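Local coordinates for class I phosphodiesterase PDEB1 (Leishmania major, PDB 2R8Q), which belongs to the class I phosphodiesterase family, with a mainly helical catalytic domain that holds zinc and magnesium ions and here binds 3-isobutyl-1-methylxanthine, at residues Val272-Tyr277 with Phe294-Asn299; Asn299-Arg304 with Glu345-Arg350. One frame throughout, in Å; residues are numbered along the deposited sequence.

Contact 1 of 2, residues Val272-Tyr277 with Phe294-Asn299; sequences VTEEFY and FDRSKN. With IBM (3-isobutyl-1-methylxanthine), chain E.
The ring of Phe276 lies between Phe294 CE2, 3.6 Å above one face and offset toward the rim, and Val272 CG1 over the opposite face, while N9 of 3-isobutyl-1-methylxanthine sits at its edge, in plane. The two phenylalanine rings meet obliquely, planes 31° apart, with Phe276 CD1 3.6 Å from Phe294 CE2. Tyr277 is likewise covered on both faces: Arg296 CA stands over the ring centre, 3.7 Å from the centroid, in a CH-pi contact, and Thr273 CG2 lies off-centre on the other side. The Arg296 guanidinium rests one face on Tyr277 CB and turns its edge to Glu274. There it forms an end-on, two-pronged salt bridge: Arg296 NH1 reaches the syn lone pair of Glu274 OE1 at 3.1 Å, nearly straight at 171°, and Arg296 NH2 meets Glu274 OE2 at 3.1 Å from the syn side, but tilted out of the carboxylate plane. The Arg296 chain bends at chi3 (-59°), which sets NE to one side of the chain before the guanidinium. Asp281 also pairs with Arg296 NH2, and Arg278 with Glu274 OE2, making a charged network along one side of the helix. Asp295 OD1 accepts from Ser297 N in an Asx turn and is bridged by Lys284. The contact thus lays the loop that leads to helix 302-324 back on helix 262-285, whose Val272 and Phe276 line the ligand pocket.

Contact 2 of 2, residues Asn299-Arg304 with Glu345-Arg350; sequences NNELAR and EILDGR
Ala303 and Leu347 bring the two backbones nearest, their CA atoms 6.7 Å apart, where the first turn of helix 302-324 meets the last part of helix 330-348. Glu301 occupies the N-cap position of helix 302-324, and a weak bond from Arg304 N to Glu301 O belongs to its opening turn. On the other segment, Gly349 N bonds to Glu345 O and Arg350 N to Leu347 O. Between the backbones the packing is apolar: Ala303 CB touches Leu347 CG at 3.6 Å, and Leu347 CD2 also reaches Glu301 CG at 3.6 Å. Leu347 CG is anti to its carbonyl carbon (chi1 -72°), the setting from which it meets Ala303. Ile346 CG2 adds a looser touch, 4.4 Å from Ala303 CB. The methylenes of Glu301 and the Leu347 side chain run past each other in opposite directions, and beyond them the glutamate meets Arg350 tip to tip in a salt bridge. Glu301 OE1 lies over one face of the guanidinium, unusually close at 2.6 Å from Arg350 NH1, which leaves the fine geometry doubtful. The arginine chain, extended from CG to NE, reaches the glutamate from the chain's last modelled residue. Around this surface contact, Trp343 of helix 330-348 packs on Leu302 and Ala303, while helix 262-285 receives Leu302 through Ala269, Met270 and Thr273, and Ile346 through Phe262.

In the fold
Contacts 1 and 2 follow in series along the chain and share Asn299, their centres 15 Å apart on the same side of the chain's centre. They touch directly where Thr273 OG1 lies 3.4 Å from Leu302 CD1. Contact 1 is the one that reaches the pocket, through Val272 and Phe276; the Phe276 side chain is about 10 Å from the magnesium ion and about 11 Å from the zinc ion. Contact 2 lies farther out, with the Arg304 side chain about 11 Å from 3-isobutyl-1-methylxanthine, yet helix 302-324 also carries Gln306, which hydrogen-bonds that ligand.

Contact 1 of 2, residues Val272-Tyr277 with Phe294-Asn299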
# COMPACT_ATOMS: atom_id res chain seq x y z
N VAL A 272 -6.79 21.41 14.54
CA VAL A 272 -5.90 20.35 14.99
C VAL A 272 -6.42 19.78 16.31
O VAL A 272 -6.51 18.56 16.48
CB VAL A 272 -4.45 20.86 15.22
CG1 VAL A 272 -3.61 19.75 15.84
CG2 VAL A 272 -3.84 21.31 13.92
N THR A 273 -6.75 20.68 17.23
CA THR A 273 -7.25 20.27 18.53
C THR A 273 -8.48 19.38 18.45
O THR A 273 -8.54 18.34 19.11
CB THR A 273 -7.57 21.50 19.40
OG1 THR A 273 -6.37 22.25 19.62
CG2 THR A 273 -8.15 21.07 20.75
N GLU A 274 -9.45 19.77 17.63
CA GLU A 274 -10.66 18.96 17.50
C GLU A 274 -10.37 17.60 16.89
O GLU A 274 -10.98 16.60 17.28
CB GLU A 274 -11.71 19.69 16.65
CG GLU A 274 -13.01 18.91 16.44
CD GLU A 274 -13.65 18.42 17.74
OE1 GLU A 274 -13.50 19.08 18.79
OE2 GLU A 274 -14.31 17.36 17.71
N GLU A 275 -9.43 17.53 15.95
CA GLU A 275 -9.12 16.23 15.36
C GLU A 275 -8.47 15.33 16.42
O GLU A 275 -8.79 14.14 16.52
CB GLU A 275 -8.18 16.37 14.15
CG GLU A 275 -7.87 15.02 13.51
CD GLU A 275 -7.24 15.14 12.14
OE1 GLU A 275 -7.85 15.80 11.26
OE2 GLU A 275 -6.16 14.56 11.92
N PHE A 276 -7.57 15.91 17.20
CA PHE A 276 -6.90 15.17 18.26
C PHE A 276 -7.93 14.65 19.27
O PHE A 276 -7.88 13.49 19.68
CB PHE A 276 -5.88 16.06 18.99
CG PHE A 276 -4.58 16.25 18.25
CD1 PHE A 276 -4.35 15.65 17.01
CD2 PHE A 276 -3.58 17.05 18.80
CE1 PHE A 276 -3.14 15.83 16.34
CE2 PHE A 276 -2.37 17.23 18.13
CZ PHE A 276 -2.15 16.62 16.90
N TYR A 277 -8.86 15.51 19.67
CA TYR A 277 -9.88 15.11 20.63
C TYR A 277 -10.72 13.95 20.09
O TYR A 277 -11.13 13.07 20.84
CB TYR A 277 -10.81 16.29 20.96
CG TYR A 277 -10.21 17.32 21.89
CD1 TYR A 277 -10.88 18.51 22.15
CD2 TYR A 277 -8.98 17.12 22.51
CE1 TYR A 277 -10.35 19.47 23.01
CE2 TYR A 277 -8.44 18.07 23.38
CZ TYR A 277 -9.13 19.24 23.62
OH TYR A 277 -8.60 20.18 24.47
N PHE A 294 -4.83 14.67 23.58
CA PHE A 294 -5.97 14.13 22.85
C PHE A 294 -7.20 13.94 23.73
O PHE A 294 -8.21 13.42 23.28
CB PHE A 294 -5.60 12.78 22.22
CG PHE A 294 -4.41 12.83 21.31
CD1 PHE A 294 -3.12 12.98 21.82
CD2 PHE A 294 -4.58 12.74 19.93
CE1 PHE A 294 -2.02 13.04 20.97
CE2 PHE A 294 -3.48 12.80 19.07
CZ PHE A 294 -2.20 12.95 19.59
N ASP A 295 -7.10 14.39 24.98
CA ASP A 295 -8.20 14.23 25.93
C ASP A 295 -9.12 15.43 26.02
O ASP A 295 -8.78 16.46 26.62
CB ASP A 295 -7.64 13.90 27.31
CG ASP A 295 -8.66 13.21 28.19
OD1 ASP A 295 -9.86 13.50 28.05
OD2 ASP A 295 -8.25 12.37 29.02
N ARG A 296 -10.30 15.29 25.43
CA ARG A 296 -11.32 16.33 25.41
C ARG A 296 -11.79 16.69 26.82
O ARG A 296 -12.08 17.85 27.11
CB ARG A 296 -12.50 15.84 24.58
CG ARG A 296 -13.62 16.83 24.37
CD ARG A 296 -14.84 16.14 23.76
NE ARG A 296 -14.54 15.51 22.47
CZ ARG A 296 -14.32 16.18 21.35
NH1 ARG A 296 -14.35 17.51 21.34
NH2 ARG A 296 -14.08 15.52 20.22
N SER A 297 -11.85 15.68 27.69
CA SER A 297 -12.32 15.85 29.06
C SER A 297 -11.46 16.70 29.98
O SER A 297 -11.93 17.16 31.02
CB SER A 297 -12.53 14.47 29.70
OG SER A 297 -13.47 13.71 28.95
N LYS A 298 -10.20 16.93 29.62
CA LYS A 298 -9.33 17.74 30.46
C LYS A 298 -9.48 19.23 30.17
O LYS A 298 -8.99 20.07 30.93
CB LYS A 298 -7.87 17.31 30.28
CG LYS A 298 -7.57 15.96 30.91
CD LYS A 298 -6.08 15.63 30.91
CE LYS A 298 -5.82 14.32 31.63
NZ LYS A 298 -4.37 13.96 31.65
N ASN A 299 -10.18 19.55 29.08
CA ASN A 299 -10.42 20.94 28.69
C ASN A 299 -9.16 21.79 28.78
O ASN A 299 -9.15 22.83 29.44
CB ASN A 299 -11.51 21.55 29.57
CG ASN A 299 -12.83 20.82 29.46
OD1 ASN A 299 -12.93 19.64 29.79
ND2 ASN A 299 -13.86 21.52 28.99
N9 IBM E . 1.14 18.54 16.71
C8 IBM E . 0.93 18.83 18.03
N7 IBM E . 0.42 20.01 18.24
C5 IBM E . 0.29 20.55 16.97
C4 IBM E . 0.73 19.66 16.01
N3 IBM E . 0.75 19.83 14.67
C2 IBM E . 0.28 21.04 14.25
N1 IBM E . -0.19 22.01 15.15
C6 IBM E . -0.19 21.76 16.50
O6 IBM E . -0.60 22.60 17.29
O2 IBM E . 0.26 21.29 13.05
C10 IBM E . -0.69 23.28 14.65
C11 IBM E . 1.23 18.81 13.76
C12 IBM E . 0.30 17.60 13.82
C13 IBM E . -0.83 17.72 12.80
C14 IBM E . 1.07 16.31 13.62

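Contact 2 of 2, residues Asn299-Arg304 with Glu345-Arg350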
# COMPACT_ATOMS: atom_id res chain seq x y z
N ASN A 299 -10.18 19.55 29.08
CA ASN A 299 -10.42 20.94 28.69
C ASN A 299 -9.16 21.79 28.78
O ASN A 299 -9.15 22.83 29.44
CB ASN A 299 -11.51 21.55 29.57
CG ASN A 299 -12.83 20.82 29.46
OD1 ASN A 299 -12.93 19.64 29.79
ND2 ASN A 299 -13.86 21.52 28.99
N ASN A 300 -8.10 21.36 28.10
CA ASN A 300 -6.84 22.09 28.11
C ASN A 300 -6.97 23.43 27.40
O ASN A 300 -7.82 23.61 26.53
CB ASN A 300 -5.74 21.26 27.43
CG ASN A 300 -5.48 19.95 28.14
OD1 ASN A 300 -5.14 19.92 29.32
ND2 ASN A 300 -5.64 18.85 27.41
N GLU A 301 -6.11 24.38 27.77
CA GLU A 301 -6.12 25.71 27.18
C GLU A 301 -5.42 25.66 25.82
O GLU A 301 -4.34 25.10 25.70
CB GLU A 301 -5.37 26.69 28.10
CG GLU A 301 -5.54 28.15 27.73
CD GLU A 301 -6.95 28.65 27.97
OE1 GLU A 301 -7.39 28.64 29.14
OE2 GLU A 301 -7.62 29.05 26.99
N LEU A 302 -6.06 26.25 24.81
CA LEU A 302 -5.48 26.25 23.46
C LEU A 302 -4.08 26.86 23.49
O LEU A 302 -3.16 26.35 22.85
CB LEU A 302 -6.37 27.05 22.51
CG LEU A 302 -6.09 26.95 21.01
CD1 LEU A 302 -6.32 25.52 20.53
CD2 LEU A 302 -7.00 27.90 20.25
N ALA A 303 -3.92 27.94 24.25
CA ALA A 303 -2.64 28.63 24.37
C ALA A 303 -1.52 27.74 24.90
O ALA A 303 -0.39 27.79 24.42
CB ALA A 303 -2.79 29.86 25.27
N ARG A 304 -1.83 26.92 25.90
CA ARG A 304 -0.83 26.03 26.49
C ARG A 304 -0.29 25.03 25.47
O ARG A 304 0.93 24.83 25.39
CB ARG A 304 -1.45 25.28 27.67
CG ARG A 304 -0.58 24.15 28.20
CD ARG A 304 -1.14 23.62 29.51
NE ARG A 304 -1.20 24.68 30.51
CZ ARG A 304 -1.47 24.49 31.80
NH1 ARG A 304 -1.72 23.27 32.25
NH2 ARG A 304 -1.49 25.52 32.63
N GLU A 345 0.46 35.95 26.41
CA GLU A 345 -0.32 37.07 26.93
C GLU A 345 -1.74 36.61 27.24
O GLU A 345 -2.36 37.09 28.19
CB GLU A 345 -0.34 38.22 25.91
CG GLU A 345 -1.00 39.49 26.42
CD GLU A 345 -0.78 40.67 25.51
OE1 GLU A 345 -1.20 40.62 24.33
OE2 GLU A 345 -0.16 41.66 25.96
N ILE A 346 -2.25 35.69 26.43
CA ILE A 346 -3.59 35.15 26.63
C ILE A 346 -3.61 34.36 27.93
O ILE A 346 -4.63 34.33 28.63
CB ILE A 346 -4.01 34.24 25.46
CG1 ILE A 346 -4.20 35.07 24.19
CG2 ILE A 346 -5.29 33.49 25.81
CD1 ILE A 346 -4.62 34.27 22.98
N LEU A 347 -2.49 33.72 28.25
CA LEU A 347 -2.39 32.93 29.47
C LEU A 347 -2.19 33.84 30.68
O LEU A 347 -2.88 33.71 31.69
CB LEU A 347 -1.23 31.93 29.38
CG LEU A 347 -1.43 30.73 28.46
CD1 LEU A 347 -0.19 29.85 28.50
CD2 LEU A 347 -2.65 29.94 28.89
N ASP A 348 -1.23 34.76 30.58
CA ASP A 348 -0.96 35.69 31.67
C ASP A 348 -2.19 36.53 31.96
O ASP A 348 -2.38 37.02 33.08
CB ASP A 348 0.22 36.60 31.33
CG ASP A 348 1.52 35.85 31.15
OD1 ASP A 348 1.81 34.95 31.97
OD2 ASP A 348 2.25 36.15 30.19
N GLY A 349 -3.03 36.71 30.95
CA GLY A 349 -4.24 37.50 31.11
C GLY A 349 -5.35 36.69 31.74
O GLY A 349 -6.33 37.25 32.25
N ARG A 350 -5.22 35.37 31.70
CA ARG A 350 -6.22 34.48 32.27
C ARG A 350 -5.71 33.82 33.54
O ARG A 350 -6.31 34.05 34.61
CB ARG A 350 -6.62 33.41 31.25
CG ARG A 350 -7.66 32.42 31.77
CD ARG A 350 -8.18 31.52 30.66
NE ARG A 350 -9.19 30.59 31.16
CZ ARG A 350 -9.91 29.78 30.40
NH1 ARG A 350 -9.74 29.78 29.08
NH2 ARG A 350 -10.80 28.96 30.95